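Local coordinates for putative citrate lyase (Ralstonia eutropha, PDB 3QQW), which probably acts as a magnesium-dependent lyase of the HpcH/HpaI aldolase/citrate lyase family, perhaps cleaving (S)-citramalyl-CoA, on a TIM-barrel scaffold, at residues K33-A38 and A68-R73; G124-V129 and F162-L167; E128-I133 and P168-L173; E234-D239 and I260-N265. One frame throughout, in Å; residues are numbered along the deposited sequence. Where two conformers were deposited one is given.

Contact 1: residues K33-A38 and A68-R73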
loop_
_atom_site.group_PDB
_atom_site.type_symbol
_atom_site.label_atom_id
_atom_site.label_comp_id
_atom_site.label_asym_id
_atom_site.label_seq_id
_atom_site.Cartn_x
_atom_site.Cartn_y
_atom_site.Cartn_z
ATOM N N LYS C 33 12.389 -33.287 -23.384
ATOM C CA LYS C 33 13.847 -33.156 -23.472
ATOM C C LYS C 33 14.366 -32.209 -22.374
ATOM O O LYS C 33 15.228 -32.601 -21.577
ATOM C CB LYS C 33 14.258 -32.641 -24.871
ATOM N N LEU C 34 13.811 -30.977 -22.318
ATOM C CA LEU C 34 14.224 -29.977 -21.347
ATOM C C LEU C 34 13.847 -30.347 -19.908
ATOM O O LEU C 34 14.608 -29.999 -19.007
ATOM C CB LEU C 34 13.699 -28.589 -21.711
ATOM C CG LEU C 34 14.281 -27.995 -22.992
ATOM C CD1 LEU C 34 13.508 -26.766 -23.390
ATOM C CD2 LEU C 34 15.757 -27.662 -22.848
ATOM N N ILE C 35 12.712 -31.069 -19.692
ATOM C CA ILE C 35 12.307 -31.544 -18.372
ATOM C C ILE C 35 13.366 -32.574 -17.899
ATOM O O ILE C 35 13.885 -32.451 -16.784
ATOM C CB ILE C 35 10.857 -32.098 -18.364
ATOM C CG1 ILE C 35 9.809 -30.940 -18.440
ATOM C CG2 ILE C 35 10.597 -32.985 -17.141
ATOM C CD1 ILE C 35 8.382 -31.356 -19.064
ATOM N N GLY C 36 13.697 -33.532 -18.784
ATOM C CA GLY C 36 14.715 -34.543 -18.559
ATOM C C GLY C 36 16.022 -33.911 -18.138
ATOM O O GLY C 36 16.484 -34.158 -17.028
ATOM N N LYS C 37 16.549 -32.991 -18.963
ATOM C CA LYS C 37 17.806 -32.255 -18.741
ATOM C C LYS C 37 17.816 -31.500 -17.387
ATOM O O LYS C 37 18.818 -31.557 -16.668
ATOM C CB LYS C 37 18.055 -31.269 -19.881
ATOM C CG LYS C 37 18.624 -31.912 -21.149
ATOM C CD LYS C 37 18.918 -30.815 -22.166
ATOM C CE LYS C 37 19.414 -31.300 -23.500
ATOM N NZ LYS C 37 19.333 -30.216 -24.524
ATOM N N ALA C 38 16.681 -30.850 -17.020
ATOM C CA ALA C 38 16.509 -30.115 -15.768
ATOM C C ALA C 38 16.547 -31.083 -14.578
ATOM O O ALA C 38 17.210 -30.795 -13.574
ATOM C CB ALA C 38 15.211 -29.341 -15.791
ATOM N N ALA C 68 0.136 -33.140 -20.813
ATOM C CA ALA C 68 -0.029 -33.452 -19.371
ATOM C C ALA C 68 0.374 -34.925 -19.090
ATOM O O ALA C 68 1.012 -35.200 -18.080
ATOM C CB ALA C 68 -1.458 -33.179 -18.915
ATOM N N GLU C 69 0.083 -35.839 -20.022
ATOM C CA GLU C 69 0.467 -37.250 -19.921
ATOM C C GLU C 69 1.975 -37.414 -19.903
ATOM O O GLU C 69 2.495 -38.243 -19.152
ATOM C CB GLU C 69 -0.133 -38.062 -21.080
ATOM C CG GLU C 69 -1.591 -38.422 -20.839
ATOM C CD GLU C 69 -2.351 -38.982 -22.018
ATOM O OE1 GLU C 69 -1.767 -39.072 -23.120
ATOM O OE2 GLU C 69 -3.545 -39.315 -21.843
HETATM N N MSE C 70 2.679 -36.621 -20.733
HETATM C CA MSE C 70 4.141 -36.653 -20.789
HETATM C C MSE C 70 4.670 -36.104 -19.449
HETATM O O MSE C 70 5.545 -36.723 -18.852
HETATM C CB MSE C 70 4.649 -35.836 -22.014
HETATM C CG MSE C 70 6.157 -35.656 -22.074
HETATM SE SE MSE C 70 6.771 -34.214 -20.916
HETATM C CE MSE C 70 6.296 -32.594 -22.034
ATOM N N VAL C 71 4.083 -34.984 -18.952
ATOM C CA VAL C 71 4.509 -34.340 -17.698
ATOM C C VAL C 71 4.361 -35.356 -16.543
ATOM O O VAL C 71 5.343 -35.634 -15.859
ATOM C CB VAL C 71 3.736 -33.006 -17.455
ATOM C CG1 VAL C 71 3.811 -32.538 -15.998
ATOM C CG2 VAL C 71 4.212 -31.912 -18.400
ATOM N N ALA C 72 3.168 -35.961 -16.392
ATOM C CA ALA C 72 2.898 -36.965 -15.364
ATOM C C ALA C 72 3.898 -38.115 -15.424
ATOM O O ALA C 72 4.455 -38.482 -14.398
ATOM C CB ALA C 72 1.478 -37.504 -15.521
ATOM N N ARG C 73 4.159 -38.642 -16.636
ATOM C CA ARG C 73 5.100 -39.728 -16.879
ATOM C C ARG C 73 6.523 -39.333 -16.439
ATOM O O ARG C 73 7.184 -40.110 -15.771
ATOM C CB ARG C 73 5.067 -40.156 -18.369
ATOM C CG ARG C 73 6.116 -41.218 -18.717
ATOM C CD ARG C 73 6.053 -41.779 -20.131
ATOM N NE ARG C 73 5.896 -40.761 -21.175
ATOM C CZ ARG C 73 6.879 -40.030 -21.701
ATOM N NH1 ARG C 73 8.129 -40.165 -21.263
ATOM N NH2 ARG C 73 6.615 -39.134 -22.644
#
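I35 and M70, modelled as selenomethionine, reach toward each other tip to tip, and one methyl group does nearly all the work. CD1 of I35 sits 3.8 Å from SE of M70, and CE of M70 lies beside the same methyl at 3.8 Å from I35 CD1. The long side chain arrives there in two stages. CG of M70 stands anti to the backbone N (chi1 173°), and bends at chi2 and chi3 then turn the selenium and CE so that both lie against I35 CD1. V71 adds a looser apolar touch, its CG2 4.3 Å from I35 CD1. No hydrogen bond crosses between 33-38 and 68-73, and the buried area is small, 91 Å², with the CA atoms of I35 and V71 still 8.3 Å apart.

Charge comes in beside this apolar patch. R73 forms a salt bridge through NH2 to OE1 of E32, just before the first segment, and so ties helix 64-76 to the start of helix 32-45.

These are successive helices on the outside of the TIM barrel. The V71 side chain lies about 8 Å from that of R88, a predicted substrate-binding residue on strand 85-88. I35 also leans on A29 of strand 25-29 and C53 of strand 49-54, while V71 rests on C53 and on I104 of helix 97-107.

Contact 2: residues G124-V129 and F162-L167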
loop_
_atom_site.group_PDB
_atom_site.type_symbol
_atom_site.label_atom_id
_atom_site.label_comp_id
_atom_site.label_asym_id
_atom_site.label_seq_id
_atom_site.Cartn_x
_atom_site.Cartn_y
_atom_site.Cartn_z
ATOM N N GLY C 124 -11.902 -16.694 -5.350
ATOM C CA GLY C 124 -12.832 -17.788 -5.629
ATOM C C GLY C 124 -12.306 -18.824 -6.598
ATOM O O GLY C 124 -12.454 -20.022 -6.354
ATOM N N GLN C 125 -11.682 -18.370 -7.698
ATOM C CA GLN C 125 -11.067 -19.231 -8.701
ATOM C C GLN C 125 -9.975 -20.078 -8.058
ATOM O O GLN C 125 -9.972 -21.287 -8.259
ATOM C CB GLN C 125 -10.461 -18.395 -9.850
ATOM C CG GLN C 125 -11.464 -17.876 -10.852
ATOM C CD GLN C 125 -10.796 -17.291 -12.069
ATOM O OE1 GLN C 125 -9.622 -16.930 -12.045
ATOM N NE2 GLN C 125 -11.527 -17.189 -13.177
ATOM N N VAL C 126 -9.089 -19.452 -7.232
ATOM C CA VAL C 126 -7.971 -20.113 -6.550
ATOM C C VAL C 126 -8.507 -21.200 -5.616
ATOM O O VAL C 126 -8.075 -22.360 -5.691
ATOM C CB VAL C 126 -7.059 -19.112 -5.807
ATOM C CG1 VAL C 126 -5.850 -19.822 -5.234
ATOM C CG2 VAL C 126 -6.604 -17.991 -6.734
ATOM N N ALA C 127 -9.477 -20.823 -4.779
ATOM C CA ALA C 127 -10.138 -21.713 -3.826
ATOM C C ALA C 127 -10.737 -22.923 -4.543
ATOM O O ALA C 127 -10.566 -24.036 -4.064
ATOM C CB ALA C 127 -11.216 -20.944 -3.065
ATOM N N GLU C 128 -11.366 -22.713 -5.717
ATOM C CA GLU C 128 -12.000 -23.762 -6.536
ATOM C C GLU C 128 -10.971 -24.763 -7.053
ATOM O O GLU C 128 -11.205 -25.971 -6.996
ATOM C CB GLU C 128 -12.757 -23.121 -7.718
ATOM C CG GLU C 128 -13.534 -24.069 -8.635
ATOM C CD GLU C 128 -13.931 -23.504 -9.991
ATOM O OE1 GLU C 128 -13.323 -22.502 -10.438
ATOM O OE2 GLU C 128 -14.838 -24.090 -10.623
ATOM N N VAL C 129 -9.823 -24.253 -7.526
ATOM C CA VAL C 129 -8.735 -25.042 -8.086
ATOM C C VAL C 129 -8.097 -25.867 -6.962
ATOM O O VAL C 129 -7.845 -27.053 -7.160
ATOM C CB VAL C 129 -7.705 -24.131 -8.836
ATOM C CG1 VAL C 129 -6.521 -24.937 -9.333
ATOM C CG2 VAL C 129 -8.361 -23.388 -9.999
ATOM N N PHE C 162 -4.468 -11.021 -0.027
ATOM C CA PHE C 162 -4.529 -11.398 1.382
ATOM C C PHE C 162 -5.546 -12.521 1.632
ATOM O O PHE C 162 -5.345 -13.362 2.522
ATOM C CB PHE C 162 -4.810 -10.184 2.273
ATOM C CG PHE C 162 -3.540 -9.416 2.559
ATOM C CD1 PHE C 162 -2.758 -9.720 3.671
ATOM C CD2 PHE C 162 -3.103 -8.411 1.695
ATOM C CE1 PHE C 162 -1.567 -9.018 3.920
ATOM C CE2 PHE C 162 -1.903 -7.725 1.940
ATOM C CZ PHE C 162 -1.146 -8.030 3.046
ATOM N N GLN C 163 -6.586 -12.570 0.811
ATOM C CA GLN C 163 -7.601 -13.616 0.884
ATOM C C GLN C 163 -7.029 -14.915 0.278
ATOM O O GLN C 163 -7.156 -15.983 0.869
ATOM C CB GLN C 163 -8.853 -13.144 0.159
ATOM C CG GLN C 163 -10.094 -13.830 0.579
ATOM C CD GLN C 163 -11.251 -12.956 0.215
ATOM O OE1 GLN C 163 -11.483 -12.642 -0.963
ATOM N NE2 GLN C 163 -11.970 -12.491 1.225
ATOM N N ILE C 164 -6.322 -14.796 -0.857
ATOM C CA ILE C 164 -5.662 -15.926 -1.521
ATOM C C ILE C 164 -4.629 -16.539 -0.555
ATOM O O ILE C 164 -4.635 -17.743 -0.359
ATOM C CB ILE C 164 -5.026 -15.471 -2.872
ATOM C CG1 ILE C 164 -6.118 -15.207 -3.933
ATOM C CG2 ILE C 164 -3.982 -16.470 -3.374
ATOM C CD1 ILE C 164 -5.673 -14.517 -5.217
ATOM N N ALA C 165 -3.806 -15.710 0.099
ATOM C CA ALA C 165 -2.766 -16.165 1.027
ATOM C C ALA C 165 -3.320 -16.956 2.238
ATOM O O ALA C 165 -2.583 -17.711 2.867
ATOM C CB ALA C 165 -1.955 -14.983 1.517
ATOM N N GLU C 166 -4.607 -16.826 2.530
ATOM C CA GLU C 166 -5.231 -17.537 3.627
ATOM C C GLU C 166 -5.764 -18.905 3.218
ATOM O O GLU C 166 -6.146 -19.680 4.100
ATOM C CB GLU C 166 -6.372 -16.681 4.212
ATOM C CG GLU C 166 -5.828 -15.590 5.114
ATOM C CD GLU C 166 -6.530 -15.470 6.441
ATOM O OE1 GLU C 166 -7.219 -16.437 6.840
ATOM O OE2 GLU C 166 -6.280 -14.462 7.139
ATOM N N LEU C 167 -5.780 -19.199 1.897
ATOM C CA LEU C 167 -6.294 -20.449 1.376
ATOM C C LEU C 167 -5.381 -21.622 1.744
ATOM O O LEU C 167 -4.178 -21.413 1.920
ATOM C CB LEU C 167 -6.518 -20.371 -0.137
ATOM C CG LEU C 167 -7.640 -19.416 -0.565
ATOM C CD1 LEU C 167 -7.632 -19.226 -2.063
ATOM C CD2 LEU C 167 -9.002 -19.916 -0.099
#
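L167 and V126 form the middle of this contact: CD1 of L167 lies 3.7 Å from CG1 of V126 as the two side chains cross obliquely. The same leucine methyl reaches the helix backbone, 3.7 Å from A127 N, while its other branch, CD2, rests 3.8 Å from CB of A127. The fork of L167 is thus shared between two consecutive residues of helix 123-139. V126 turns its second methyl the other way, to I164, where V126 CG2 meets I164 CD1 at 3.9 Å with the side chains at about a right angle. With CG1 anti to its backbone N (chi1 -175°), V126 can offer one methyl to each partner. All of this is apolar, and no hydrogen bond joins 124-129 to 162-167; together they bury 176 Å².

One step out, a type I turn from I164 to L167 sets the second segment. Its bond from L167 N to I164 O, 2.9 Å, brings the leucine and the isoleucine round to the same helix. On the other side, N122 OD1 accepts a bond from Q125 N near the start of helix 123-139, and Q125 OE1 accepts one from T121 N.

Beneath the contact lies the barrel. V126 and I164 both rest on V150 of strand 148-152, and I164 also packs on I152 and on I170 and L173 of strand 170-175. F162 packs on A213 and A214 of helix 202-217 and meets R159 of a second subunit.

Contact 3: residues E128-I133 and P168-L173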
loop_
_atom_site.group_PDB
_atom_site.type_symbol
_atom_site.label_atom_id
_atom_site.label_comp_id
_atom_site.label_asym_id
_atom_site.label_seq_id
_atom_site.Cartn_x
_atom_site.Cartn_y
_atom_site.Cartn_z
ATOM N N GLU C 128 -11.366 -22.713 -5.717
ATOM C CA GLU C 128 -12.000 -23.762 -6.536
ATOM C C GLU C 128 -10.971 -24.763 -7.053
ATOM O O GLU C 128 -11.205 -25.971 -6.996
ATOM C CB GLU C 128 -12.757 -23.121 -7.718
ATOM C CG GLU C 128 -13.534 -24.069 -8.635
ATOM C CD GLU C 128 -13.931 -23.504 -9.991
ATOM O OE1 GLU C 128 -13.323 -22.502 -10.438
ATOM O OE2 GLU C 128 -14.838 -24.090 -10.623
ATOM N N VAL C 129 -9.823 -24.253 -7.526
ATOM C CA VAL C 129 -8.735 -25.042 -8.086
ATOM C C VAL C 129 -8.097 -25.867 -6.962
ATOM O O VAL C 129 -7.845 -27.053 -7.160
ATOM C CB VAL C 129 -7.705 -24.131 -8.836
ATOM C CG1 VAL C 129 -6.521 -24.937 -9.333
ATOM C CG2 VAL C 129 -8.361 -23.388 -9.999
ATOM N N ILE C 130 -7.873 -25.249 -5.783
ATOM C CA ILE C 130 -7.253 -25.916 -4.626
ATOM C C ILE C 130 -8.142 -27.074 -4.126
ATOM O O ILE C 130 -7.638 -28.183 -3.856
ATOM C CB ILE C 130 -6.928 -24.899 -3.503
ATOM C CG1 ILE C 130 -5.727 -24.058 -3.891
ATOM C CG2 ILE C 130 -6.715 -25.592 -2.145
ATOM C CD1 ILE C 130 -5.639 -22.819 -3.056
ATOM N N ARG C 131 -9.457 -26.806 -4.039
ATOM C CA ARG C 131 -10.475 -27.764 -3.631
ATOM C C ARG C 131 -10.479 -28.955 -4.615
ATOM O O ARG C 131 -10.582 -30.105 -4.195
ATOM C CB ARG C 131 -11.831 -27.035 -3.594
ATOM C CG ARG C 131 -13.029 -27.816 -3.078
ATOM C CD ARG C 131 -14.178 -26.858 -2.767
ATOM N NE ARG C 131 -14.805 -26.272 -3.964
ATOM C CZ ARG C 131 -14.805 -24.976 -4.276
ATOM N NH1 ARG C 131 -14.221 -24.092 -3.480
ATOM N NH2 ARG C 131 -15.395 -24.557 -5.382
ATOM N N TYR C 132 -10.373 -28.659 -5.936
ATOM C CA TYR C 132 -10.389 -29.685 -6.969
ATOM C C TYR C 132 -9.129 -30.556 -6.883
ATOM O O TYR C 132 -9.252 -31.771 -6.931
ATOM C CB TYR C 132 -10.563 -29.074 -8.376
ATOM C CG TYR C 132 -10.789 -30.141 -9.428
ATOM C CD1 TYR C 132 -12.024 -30.769 -9.554
ATOM C CD2 TYR C 132 -9.743 -30.585 -10.239
ATOM C CE1 TYR C 132 -12.219 -31.798 -10.468
ATOM C CE2 TYR C 132 -9.932 -31.601 -11.170
ATOM C CZ TYR C 132 -11.167 -32.213 -11.273
ATOM O OH TYR C 132 -11.345 -33.219 -12.184
ATOM N N ILE C 133 -7.944 -29.943 -6.721
ATOM C CA ILE C 133 -6.643 -30.624 -6.552
ATOM C C ILE C 133 -6.731 -31.548 -5.327
ATOM O O ILE C 133 -6.353 -32.701 -5.444
ATOM C CB ILE C 133 -5.458 -29.615 -6.447
ATOM C CG1 ILE C 133 -5.275 -28.808 -7.761
ATOM C CG2 ILE C 133 -4.146 -30.296 -6.067
ATOM C CD1 ILE C 133 -4.412 -27.535 -7.609
ATOM N N PRO C 168 -5.946 -22.843 1.922
ATOM C CA PRO C 168 -5.114 -23.983 2.348
ATOM C C PRO C 168 -4.160 -24.515 1.291
ATOM O O PRO C 168 -4.434 -24.457 0.091
ATOM C CB PRO C 168 -6.156 -25.068 2.701
ATOM C CG PRO C 168 -7.358 -24.740 1.861
ATOM C CD PRO C 168 -7.377 -23.230 1.824
ATOM N N ASN C 169 -3.056 -25.104 1.767
ATOM C CA ASN C 169 -2.027 -25.786 0.981
ATOM C C ASN C 169 -1.237 -24.896 0.032
ATOM O O ASN C 169 -0.523 -25.422 -0.801
ATOM C CB ASN C 169 -2.604 -26.990 0.214
ATOM C CG ASN C 169 -3.408 -27.910 1.099
ATOM O OD1 ASN C 169 -3.095 -28.124 2.277
ATOM N ND2 ASN C 169 -4.508 -28.420 0.571
ATOM N N ILE C 170 -1.281 -23.577 0.191
ATOM C CA ILE C 170 -0.444 -22.684 -0.616
ATOM C C ILE C 170 0.890 -22.583 0.096
ATOM O O ILE C 170 0.945 -22.349 1.313
ATOM C CB ILE C 170 -1.095 -21.292 -0.884
ATOM C CG1 ILE C 170 -2.429 -21.456 -1.656
ATOM C CG2 ILE C 170 -0.128 -20.315 -1.633
ATOM C CD1 ILE C 170 -3.209 -20.155 -1.801
ATOM N N GLU C 171 1.967 -22.801 -0.645
ATOM C CA GLU C 171 3.305 -22.665 -0.063
ATOM C C GLU C 171 4.082 -21.575 -0.797
ATOM O O GLU C 171 5.056 -21.064 -0.244
ATOM C CB GLU C 171 4.071 -23.997 -0.021
ATOM C CG GLU C 171 4.398 -24.555 -1.391
ATOM C CD GLU C 171 5.334 -25.746 -1.414
ATOM O OE1 GLU C 171 5.584 -26.353 -0.347
ATOM O OE2 GLU C 171 5.783 -26.096 -2.527
ATOM N N VAL C 172 3.635 -21.184 -2.003
ATOM C CA VAL C 172 4.280 -20.117 -2.764
ATOM C C VAL C 172 3.232 -19.184 -3.403
ATOM O O VAL C 172 2.201 -19.647 -3.898
ATOM C CB VAL C 172 5.266 -20.631 -3.862
ATOM C CG1 VAL C 172 5.768 -19.496 -4.741
ATOM C CG2 VAL C 172 6.438 -21.399 -3.290
ATOM N N LEU C 173 3.538 -17.866 -3.405
ATOM C CA LEU C 173 2.864 -16.821 -4.166
ATOM C C LEU C 173 3.885 -16.362 -5.179
ATOM O O LEU C 173 4.984 -15.939 -4.810
ATOM C CB LEU C 173 2.319 -15.656 -3.334
ATOM C CG LEU C 173 1.195 -15.956 -2.327
ATOM C CD1 LEU C 173 0.688 -14.664 -1.712
ATOM C CD2 LEU C 173 0.014 -16.714 -2.992
#
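P168 meets I130 first, through both its ring and its carbonyl. CG of the proline ring lies 4.1 Å from CG2 of I130, the two side chains crossing at a slant. Closer still is the backbone: P168 O stands 3.4 Å from I130 CG2 and 3.7 Å from I130 CD1, so the oxygen looks onto two methyls of one residue. N169 follows in the left-handed backbone conformation (phi 65°), and its ND2 approaches I130 CG2 marginally at 4.5 Å; its backbone is bonded to V148 of the neighbouring strand. I170 then starts strand 170-175. Its CG1 and CD1 each lie 3.8 Å from I130 CD1, and the isoleucines meet at about a right angle. With CG1 of I130 anti to the carbonyl carbon (chi1 -74°) and CG2 anti to the backbone N, CG2 meets the proline ring and carbonyl, while CD1 lies between that carbonyl and I170.

I130 also packs on V148, and I170 on V150 and I164. With no hydrogen bond between 128-133 and 168-173, the packing is non-directional van der Waals contact, centred on I130, which makes all of it on the helix side.

Contact 4: residues E234-D239 and I260-N265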
loop_
_atom_site.group_PDB
_atom_site.type_symbol
_atom_site.label_atom_id
_atom_site.label_comp_id
_atom_site.label_asym_id
_atom_site.label_seq_id
_atom_site.Cartn_x
_atom_site.Cartn_y
_atom_site.Cartn_z
ATOM N N GLU C 234 25.948 -11.694 -13.697
ATOM C CA GLU C 234 25.943 -10.453 -12.919
ATOM C C GLU C 234 24.572 -9.757 -12.931
ATOM O O GLU C 234 24.172 -9.216 -11.895
ATOM C CB GLU C 234 27.028 -9.492 -13.406
ATOM C CG GLU C 234 28.417 -9.885 -12.935
ATOM C CD GLU C 234 29.513 -8.873 -13.204
ATOM O OE1 GLU C 234 29.724 -8.513 -14.386
ATOM O OE2 GLU C 234 30.193 -8.474 -12.231
ATOM N N VAL C 235 23.867 -9.779 -14.087
ATOM C CA VAL C 235 22.544 -9.173 -14.275
ATOM C C VAL C 235 21.482 -10.025 -13.550
ATOM O O VAL C 235 20.570 -9.463 -12.915
ATOM C CB VAL C 235 22.202 -8.980 -15.780
ATOM C CG1 VAL C 235 20.797 -8.408 -15.963
ATOM C CG2 VAL C 235 23.224 -8.086 -16.464
ATOM N N ILE C 236 21.612 -11.371 -13.642
ATOM C CA ILE C 236 20.704 -12.314 -12.994
ATOM C C ILE C 236 20.847 -12.148 -11.459
ATOM O O ILE C 236 19.831 -11.951 -10.759
ATOM C CB ILE C 236 20.906 -13.792 -13.467
ATOM C CG1 ILE C 236 20.823 -13.909 -15.001
ATOM C CG2 ILE C 236 19.883 -14.725 -12.787
ATOM C CD1 ILE C 236 21.624 -15.065 -15.627
ATOM N N ALA C 237 22.114 -12.153 -10.959
ATOM C CA ALA C 237 22.420 -11.994 -9.538
ATOM C C ALA C 237 21.864 -10.671 -9.001
ATOM O O ALA C 237 21.275 -10.652 -7.911
ATOM C CB ALA C 237 23.905 -12.060 -9.315
ATOM N N SER C 238 21.998 -9.589 -9.794
ATOM C CA SER C 238 21.515 -8.256 -9.443
ATOM C C SER C 238 19.988 -8.250 -9.228
ATOM O O SER C 238 19.535 -7.711 -8.222
ATOM C CB SER C 238 21.920 -7.234 -10.503
ATOM O OG SER C 238 21.371 -5.969 -10.165
ATOM N N ASP C 239 19.220 -8.872 -10.137
ATOM C CA ASP C 239 17.763 -8.995 -10.020
ATOM C C ASP C 239 17.371 -9.818 -8.786
ATOM O O ASP C 239 16.519 -9.382 -8.008
ATOM C CB ASP C 239 17.160 -9.626 -11.287
ATOM C CG ASP C 239 16.937 -8.654 -12.434
ATOM O OD1 ASP C 239 17.439 -7.505 -12.354
ATOM O OD2 ASP C 239 16.267 -9.039 -13.413
ATOM N N ILE C 260 20.237 -20.440 -12.751
ATOM C CA ILE C 260 20.090 -21.209 -11.512
ATOM C C ILE C 260 21.135 -20.823 -10.450
ATOM O O ILE C 260 20.732 -20.316 -9.395
ATOM C CB ILE C 260 20.041 -22.741 -11.765
ATOM C CG1 ILE C 260 18.823 -23.083 -12.660
ATOM C CG2 ILE C 260 20.021 -23.535 -10.423
ATOM C CD1 ILE C 260 18.768 -24.464 -13.210
ATOM N N GLN C 261 22.435 -21.071 -10.703
ATOM C CA GLN C 261 23.477 -20.772 -9.736
ATOM C C GLN C 261 23.460 -19.283 -9.314
ATOM O O GLN C 261 23.421 -19.066 -8.104
ATOM C CB GLN C 261 24.857 -21.227 -10.228
ATOM C CG GLN C 261 25.625 -22.052 -9.184
ATOM C CD GLN C 261 25.016 -23.407 -8.895
ATOM O OE1 GLN C 261 24.956 -24.280 -9.757
ATOM N NE2 GLN C 261 24.565 -23.596 -7.673
ATOM N N PRO C 262 23.362 -18.260 -10.211
ATOM C CA PRO C 262 23.285 -16.858 -9.721
ATOM C C PRO C 262 22.080 -16.602 -8.799
ATOM O O PRO C 262 22.228 -15.871 -7.821
ATOM C CB PRO C 262 23.166 -16.028 -11.004
ATOM C CG PRO C 262 23.727 -16.886 -12.064
ATOM C CD PRO C 262 23.405 -18.297 -11.688
ATOM N N ILE C 263 20.919 -17.245 -9.060
ATOM C CA ILE C 263 19.723 -17.077 -8.219
ATOM C C ILE C 263 19.966 -17.732 -6.856
ATOM O O ILE C 263 19.745 -17.072 -5.836
ATOM C CB ILE C 263 18.420 -17.573 -8.891
ATOM C CG1 ILE C 263 18.007 -16.634 -10.058
ATOM C CG2 ILE C 263 17.271 -17.693 -7.867
ATOM C CD1 ILE C 263 16.999 -17.210 -11.065
ATOM N N VAL C 264 20.439 -19.010 -6.832
ATOM C CA VAL C 264 20.703 -19.748 -5.593
ATOM C C VAL C 264 21.718 -18.970 -4.714
ATOM O O VAL C 264 21.442 -18.725 -3.540
ATOM C CB VAL C 264 21.165 -21.209 -5.886
ATOM C CG1 VAL C 264 21.734 -21.893 -4.640
ATOM C CG2 VAL C 264 20.017 -22.030 -6.484
ATOM N N ASN C 265 22.852 -18.549 -5.306
ATOM C CA ASN C 265 23.910 -17.848 -4.598
ATOM C C ASN C 265 23.451 -16.492 -4.069
ATOM O O ASN C 265 23.803 -16.145 -2.941
ATOM C CB ASN C 265 25.163 -17.722 -5.469
ATOM C CG ASN C 265 25.872 -19.058 -5.642
ATOM O OD1 ASN C 265 26.073 -19.544 -6.757
ATOM N ND2 ASN C 265 26.232 -19.719 -4.541
#
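Two helices that flank the last strand of a TIM barrel pack here: helix 233-247 leads into strand 251-254, and helix 260-267 follows it. The short segments run in roughly the same direction, crossing at -35° with their axes 8.3 Å apart, as is expected of neighbouring helices on the outside of such a barrel.

I236 faces both partners from the first helix. Its CG2 methyl is 3.8 Å from CG1 of I263, the side chains at about a right angle, and 4.0 Å from CB of P262. With CG1 beside the backbone N (chi1 -54°), CG2 stands anti to it, and this carries CG2 between the proline and the isoleucine. P262 sits in the first turn of its helix, where a residue without an N-H costs no helical bond. Backbones come close at this point: the CA atoms of A237 and P262 are 5.0 Å apart, consistent with the small side chain of A237.

Further in, I263 rests on M252 of strand 251-254 and on C25 of strand 25-29. I260 packs on L41 and Y45 of helix 32-45, so helix 260-267 bridges the last and first parts of the barrel. D239, one turn beyond I236, bonds S195. Across the interface itself, CB of P262 lies 4.0 Å from A237 N and 4.4 Å from A237 CB.

How the contacts relate
All four contacts are apolar, without hydrogen bonds between their segments. Contacts 1, 2 and 4 lie in the outer helical layer of the TIM barrel, and contact 3 joins that layer to a barrel strand. Contact 1 is the buried one; the other three are partly buried. Contacts 2 and 3 share helix 123-139: L167 CB touches I130 CD1 at 3.9 Å, and the chain passes from the turn of one, through P168 and N169, into the strand of the other. Contacts 1 and 4 join helix pairs, contact 2 sets helix 123-139 against the end of helix 161-164 and the turn after it, and contact 3 brings a carbonyl oxygen into play. Contact 4 lies across the chain's centre from contacts 2 and 3.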